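Local structure of beta-N-acetylglucosaminidase-like protein Glycoside hydrolase family 20 (Flavobacterium johnsoniae, 6YHH) at residues H156-D168 against L206-A220. The protein probably releases terminal N-acetylglucosamine from chitin-derived oligosaccharides, as a family 20 beta-N-acetylhexosaminidase of bacterial chitin metabolism. Residues are numbered along the deposited sequence; the frame is centred on the assembly and turned at random.
Sequences HFQPVDVVKRNLD and LYYTQEEIRNIVKYA
Y219 reaches from helix 210-220 across to helix 160-168 and is held at both its face and its rim. K164 lies over one face, with CG 3.9 Å from the ring centroid and almost on the ring normal, a CH-pi contact; its chain, extended beyond CG, carries CD and CE on across the ring. At the edge, Y219 OH donates to D168 OD2 on the syn side of the carboxylate (2.5 Å), while D168 OD1 is engaged by R223 in a salt bridge. The chi1 of Y219 (-171°), with CG anti to the backbone N, lays the ring against K164 and brings OH to D168. Between the helices, I216 CG2 meets V163 CG1 at 3.7 Å and touches L167 CD1, and V160 CG2 packs on I216 CD1. In the loops leading into the helices, Y208 OH donates to Q158 O (2.6 Å), in the carbonyl plane on a lone pair. F157 CE1 sits over the centre of the Y208 ring, the two planes inclined at 47°, and L206 C and Y207 N lie over one face of F157. The axes come within 10.2 Å at 14°, V163 and I216 also resting on strand 177-184: two neighbouring, nearly parallel outer helices of the family 20 TIM barrel, packed against its strands.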
loop_
_atom_site.group_PDB
_atom_site.type_symbol
_atom_site.label_atom_id
_atom_site.label_comp_id
_atom_site.label_asym_id
_atom_site.label_seq_id
_atom_site.Cartn_x
_atom_site.Cartn_y
_atom_site.Cartn_z
ATOM N N HIS A 156 -2.321 16.850 -4.439
ATOM C CA HIS A 156 -1.883 15.887 -3.445
ATOM C C HIS A 156 -0.710 15.105 -3.984
ATOM O O HIS A 156 -0.795 14.458 -4.997
ATOM C CB HIS A 156 -2.946 14.845 -3.040
ATOM C CG HIS A 156 -3.983 15.372 -2.091
ATOM N ND1 HIS A 156 -5.076 16.088 -2.520
ATOM C CD2 HIS A 156 -4.060 15.345 -0.739
ATOM C CE1 HIS A 156 -5.809 16.438 -1.473
ATOM N NE2 HIS A 156 -5.225 15.999 -0.388
ATOM N N PHE A 157 0.391 15.211 -3.257
ATOM C CA PHE A 157 1.597 14.495 -3.589
ATOM C C PHE A 157 1.276 13.016 -3.576
ATOM O O PHE A 157 0.606 12.492 -2.626
ATOM C CB PHE A 157 2.745 14.865 -2.677
ATOM C CG PHE A 157 4.013 14.093 -2.932
ATOM C CD1 PHE A 157 4.763 14.379 -4.079
ATOM C CD2 PHE A 157 4.501 13.135 -2.033
ATOM C CE1 PHE A 157 5.899 13.693 -4.393
ATOM C CE2 PHE A 157 5.671 12.445 -2.351
ATOM C CZ PHE A 157 6.403 12.767 -3.506
ATOM N N GLN A 158 1.794 12.327 -4.579
ATOM C CA GLN A 158 1.632 10.882 -4.692
ATOM C C GLN A 158 3.021 10.225 -4.593
ATOM O O GLN A 158 3.845 10.327 -5.524
ATOM C CB GLN A 158 0.977 10.496 -5.976
ATOM C CG GLN A 158 -0.322 11.237 -6.267
ATOM C CD GLN A 158 -1.414 10.883 -5.273
ATOM O OE1 GLN A 158 -1.512 9.787 -4.808
ATOM N NE2 GLN A 158 -2.205 11.878 -4.949
ATOM N N PRO A 159 3.272 9.541 -3.487
ATOM C CA PRO A 159 4.620 8.970 -3.266
ATOM C C PRO A 159 5.021 7.916 -4.340
ATOM O O PRO A 159 4.208 7.416 -5.119
ATOM C CB PRO A 159 4.497 8.305 -1.897
ATOM C CG PRO A 159 3.548 9.160 -1.190
ATOM C CD PRO A 159 2.462 9.351 -2.280
ATOM N N VAL A 160 6.328 7.614 -4.307
ATOM C CA VAL A 160 6.914 6.663 -5.237
ATOM C C VAL A 160 6.097 5.415 -5.349
ATOM O O VAL A 160 5.902 4.897 -6.483
ATOM C CB VAL A 160 8.362 6.367 -4.830
ATOM C CG1 VAL A 160 8.871 5.135 -5.535
ATOM C CG2 VAL A 160 9.225 7.584 -5.038
ATOM N N ASP A 161 5.592 4.851 -4.230
ATOM C CA ASP A 161 4.839 3.595 -4.325
ATOM C C ASP A 161 3.570 3.706 -5.187
ATOM O O ASP A 161 3.173 2.756 -5.873
ATOM C CB ASP A 161 4.500 2.984 -2.952
ATOM C CG ASP A 161 3.652 3.894 -2.077
ATOM O OD1 ASP A 161 4.037 4.980 -1.825
ATOM O OD2 ASP A 161 2.616 3.422 -1.611
ATOM N N VAL A 162 2.902 4.858 -5.085
ATOM C CA VAL A 162 1.695 5.071 -5.882
ATOM C C VAL A 162 2.048 5.102 -7.350
ATOM O O VAL A 162 1.366 4.473 -8.195
ATOM C CB VAL A 162 1.031 6.412 -5.541
ATOM C CG1 VAL A 162 -0.195 6.648 -6.409
ATOM C CG2 VAL A 162 0.584 6.457 -4.044
ATOM N N VAL A 163 3.133 5.792 -7.696
ATOM C CA VAL A 163 3.541 5.944 -9.093
ATOM C C VAL A 163 3.903 4.562 -9.655
ATOM O O VAL A 163 3.444 4.184 -10.759
ATOM C CB VAL A 163 4.744 6.909 -9.182
ATOM C CG1 VAL A 163 5.303 6.928 -10.605
ATOM C CG2 VAL A 163 4.347 8.304 -8.724
ATOM N N LYS A 164 4.694 3.782 -8.911
ATOM C CA LYS A 164 5.126 2.486 -9.373
ATOM C C LYS A 164 3.946 1.545 -9.634
ATOM O O LYS A 164 3.867 0.921 -10.706
ATOM C CB LYS A 164 6.128 1.828 -8.434
ATOM C CG LYS A 164 7.507 2.455 -8.444
ATOM C CD LYS A 164 8.427 1.756 -7.490
ATOM C CE LYS A 164 9.841 2.223 -7.621
ATOM N NZ LYS A 164 10.836 1.399 -6.820
ATOM N N ARG A 165 3.013 1.426 -8.692
ATOM C CA ARG A 165 1.956 0.446 -8.930
ATOM C C ARG A 165 1.078 0.905 -10.071
ATOM O O ARG A 165 0.434 0.063 -10.794
ATOM C CB ARG A 165 1.131 0.129 -7.703
ATOM C CG ARG A 165 0.343 1.268 -7.081
ATOM C CD ARG A 165 -0.373 0.847 -5.821
ATOM N NE ARG A 165 -1.194 1.890 -5.249
ATOM C CZ ARG A 165 -0.877 2.647 -4.186
ATOM N NH1 ARG A 165 -1.675 3.592 -3.774
ATOM N NH2 ARG A 165 0.284 2.451 -3.546
ATOM N N ASN A 166 0.880 2.204 -10.209
ATOM C CA ASN A 166 0.072 2.676 -11.336
ATOM C C ASN A 166 0.760 2.414 -12.699
ATOM O O ASN A 166 0.075 2.173 -13.660
ATOM C CB ASN A 166 -0.347 4.117 -11.097
ATOM C CG ASN A 166 -1.572 4.171 -10.207
ATOM O OD1 ASN A 166 -1.492 4.194 -8.918
ATOM N ND2 ASN A 166 -2.696 4.121 -10.837
ATOM N N LEU A 167 2.079 2.482 -12.754
ATOM C CA LEU A 167 2.792 2.099 -13.949
ATOM C C LEU A 167 2.521 0.623 -14.223
ATOM O O LEU A 167 2.289 0.236 -15.392
ATOM C CB LEU A 167 4.307 2.355 -13.782
ATOM C CG LEU A 167 4.643 3.827 -13.885
ATOM C CD1 LEU A 167 6.088 4.137 -13.384
ATOM C CD2 LEU A 167 4.409 4.392 -15.277
ATOM N N ASP A 168 2.502 -0.247 -13.192
ATOM C CA ASP A 168 2.134 -1.657 -13.446
ATOM C C ASP A 168 0.717 -1.764 -13.999
ATOM O O ASP A 168 0.475 -2.595 -14.895
ATOM C CB ASP A 168 2.274 -2.485 -12.174
ATOM C CG ASP A 168 3.748 -2.704 -11.787
ATOM O OD1 ASP A 168 4.467 -3.291 -12.638
ATOM O OD2 ASP A 168 4.131 -2.347 -10.700
ATOM N N LEU A 206 7.590 17.717 0.225
ATOM C CA LEU A 206 6.959 16.588 -0.505
ATOM C C LEU A 206 7.401 16.728 -1.969
ATOM O O LEU A 206 7.004 17.683 -2.656
ATOM C CB LEU A 206 5.449 16.710 -0.374
ATOM C CG LEU A 206 4.866 16.552 0.999
ATOM C CD1 LEU A 206 3.382 16.833 0.992
ATOM C CD2 LEU A 206 5.161 15.176 1.542
ATOM N N TYR A 207 8.278 15.816 -2.436
ATOM C CA TYR A 207 8.857 15.891 -3.747
ATOM C C TYR A 207 9.559 14.594 -4.095
ATOM O O TYR A 207 9.846 13.787 -3.213
ATOM C CB TYR A 207 9.849 17.110 -3.927
ATOM C CG TYR A 207 11.060 17.022 -2.999
ATOM C CD1 TYR A 207 10.969 17.501 -1.680
ATOM C CD2 TYR A 207 12.234 16.499 -3.415
ATOM C CE1 TYR A 207 12.034 17.386 -0.804
ATOM C CE2 TYR A 207 13.320 16.394 -2.537
ATOM C CZ TYR A 207 13.216 16.856 -1.273
ATOM O OH TYR A 207 14.303 16.787 -0.435
ATOM N N TYR A 208 9.779 14.424 -5.385
ATOM C CA TYR A 208 10.564 13.296 -5.879
ATOM C C TYR A 208 12.025 13.711 -6.021
ATOM O O TYR A 208 12.329 14.784 -6.574
ATOM C CB TYR A 208 10.134 12.860 -7.213
ATOM C CG TYR A 208 8.627 12.569 -7.283
ATOM C CD1 TYR A 208 8.109 11.412 -6.743
ATOM C CD2 TYR A 208 7.767 13.448 -7.926
ATOM C CE1 TYR A 208 6.721 11.186 -6.791
ATOM C CE2 TYR A 208 6.407 13.186 -8.026
ATOM C CZ TYR A 208 5.921 12.032 -7.492
ATOM O OH TYR A 208 4.537 11.807 -7.599
ATOM N N THR A 209 12.918 12.886 -5.482
ATOM C CA THR A 209 14.339 13.166 -5.710
ATOM C C THR A 209 14.692 12.898 -7.155
ATOM O O THR A 209 14.025 12.182 -7.866
ATOM C CB THR A 209 15.276 12.364 -4.789
ATOM O OG1 THR A 209 15.289 10.973 -5.197
ATOM C CG2 THR A 209 14.903 12.470 -3.378
ATOM N N GLN A 210 15.838 13.420 -7.592
ATOM C CA GLN A 210 16.339 13.150 -8.981
ATOM C C GLN A 210 16.567 11.654 -9.197
ATOM O O GLN A 210 16.255 11.119 -10.228
ATOM C CB GLN A 210 17.595 13.991 -9.313
ATOM C CG GLN A 210 17.290 15.474 -9.166
ATOM C CD GLN A 210 18.345 16.368 -9.764
ATOM O OE1 GLN A 210 19.426 15.905 -10.132
ATOM N NE2 GLN A 210 18.006 17.635 -9.943
ATOM N N GLU A 211 17.120 10.972 -8.162
ATOM C CA GLU A 211 17.413 9.580 -8.280
ATOM C C GLU A 211 16.052 8.814 -8.357
ATOM O O GLU A 211 15.959 7.875 -9.145
ATOM C CB GLU A 211 18.204 9.048 -7.112
ATOM C CG GLU A 211 18.337 7.526 -7.118
ATOM C CD GLU A 211 18.917 7.016 -5.763
ATOM O OE1 GLU A 211 18.058 6.690 -4.860
ATOM O OE2 GLU A 211 20.172 7.001 -5.718
ATOM N N GLU A 212 15.061 9.235 -7.552
ATOM C CA GLU A 212 13.751 8.613 -7.651
ATOM C C GLU A 212 13.161 8.774 -9.032
ATOM O O GLU A 212 12.641 7.821 -9.616
ATOM C CB GLU A 212 12.810 9.164 -6.561
ATOM C CG GLU A 212 13.118 8.625 -5.164
ATOM C CD GLU A 212 12.431 9.404 -4.055
ATOM O OE1 GLU A 212 11.823 10.461 -4.363
ATOM O OE2 GLU A 212 12.516 8.979 -2.887
ATOM N N ILE A 213 13.283 9.957 -9.595
ATOM C CA ILE A 213 12.776 10.188 -10.940
ATOM C C ILE A 213 13.495 9.271 -11.938
ATOM O O ILE A 213 12.866 8.644 -12.778
ATOM C CB ILE A 213 12.924 11.670 -11.299
ATOM C CG1 ILE A 213 11.981 12.533 -10.488
ATOM C CG2 ILE A 213 12.767 11.918 -12.785
ATOM C CD1 ILE A 213 12.214 14.015 -10.573
ATOM N N ARG A 214 14.829 9.229 -11.912
ATOM C CA ARG A 214 15.554 8.347 -12.809
ATOM C C ARG A 214 15.139 6.915 -12.635
ATOM O O ARG A 214 15.002 6.169 -13.638
ATOM C CB ARG A 214 17.085 8.485 -12.622
ATOM C CG ARG A 214 17.657 9.821 -12.997
ATOM C CD ARG A 214 19.205 9.731 -12.890
ATOM N NE ARG A 214 19.778 11.085 -12.923
ATOM C CZ ARG A 214 20.194 11.761 -11.844
ATOM N NH1 ARG A 214 20.222 11.213 -10.601
ATOM N NH2 ARG A 214 20.617 13.008 -12.005
ATOM N N ASN A 215 14.891 6.484 -11.410
ATOM C CA ASN A 215 14.532 5.095 -11.197
ATOM C C ASN A 215 13.069 4.818 -11.578
ATOM O O ASN A 215 12.791 3.695 -12.013
ATOM C CB ASN A 215 14.820 4.671 -9.763
ATOM C CG ASN A 215 16.340 4.538 -9.506
ATOM O OD1 ASN A 215 17.094 4.358 -10.462
ATOM N ND2 ASN A 215 16.756 4.501 -8.265
ATOM N N ILE A 216 12.201 5.853 -11.496
ATOM C CA ILE A 216 10.823 5.675 -12.012
ATOM C C ILE A 216 10.858 5.627 -13.518
ATOM O O ILE A 216 10.102 4.904 -14.149
ATOM C CB ILE A 216 9.923 6.748 -11.405
ATOM C CG1 ILE A 216 9.590 6.360 -9.953
ATOM C CG2 ILE A 216 8.647 6.949 -12.203
ATOM C CD1 ILE A 216 9.021 7.484 -9.087
ATOM N N VAL A 217 11.695 6.437 -14.174
ATOM C CA VAL A 217 11.836 6.393 -15.661
ATOM C C VAL A 217 12.227 4.970 -16.045
ATOM O O VAL A 217 11.680 4.386 -16.953
ATOM C CB VAL A 217 12.869 7.440 -16.114
ATOM C CG1 VAL A 217 13.389 7.141 -17.501
ATOM C CG2 VAL A 217 12.282 8.846 -16.048
ATOM N N LYS A 218 13.196 4.383 -15.327
ATOM C CA LYS A 218 13.644 3.001 -15.618
ATOM C C LYS A 218 12.547 2.003 -15.407
ATOM O O LYS A 218 12.342 1.120 -16.242
ATOM C CB LYS A 218 14.838 2.614 -14.760
ATOM C CG LYS A 218 16.090 3.349 -15.073
ATOM C CD LYS A 218 17.354 2.852 -14.322
ATOM C CE LYS A 218 18.493 3.833 -14.380
ATOM N NZ LYS A 218 19.783 3.223 -13.906
ATOM N N TYR A 219 11.796 2.167 -14.315
ATOM C CA TYR A 219 10.725 1.240 -13.946
ATOM C C TYR A 219 9.697 1.273 -15.066
ATOM O O TYR A 219 9.181 0.235 -15.510
ATOM C CB TYR A 219 10.097 1.731 -12.625
ATOM C CG TYR A 219 9.131 0.829 -11.967
ATOM C CD1 TYR A 219 7.811 0.812 -12.315
ATOM C CD2 TYR A 219 9.538 -0.027 -10.932
ATOM C CE1 TYR A 219 6.911 -0.025 -11.666
ATOM C CE2 TYR A 219 8.674 -0.878 -10.295
ATOM C CZ TYR A 219 7.337 -0.863 -10.626
ATOM O OH TYR A 219 6.450 -1.733 -9.981
ATOM N N ALA A 220 9.388 2.469 -15.527
ATOM C CA ALA A 220 8.418 2.662 -16.629
ATOM C C ALA A 220 8.921 1.996 -17.940
ATOM O O ALA A 220 8.197 1.348 -18.665
ATOM C CB ALA A 220 8.113 4.128 -16.890
#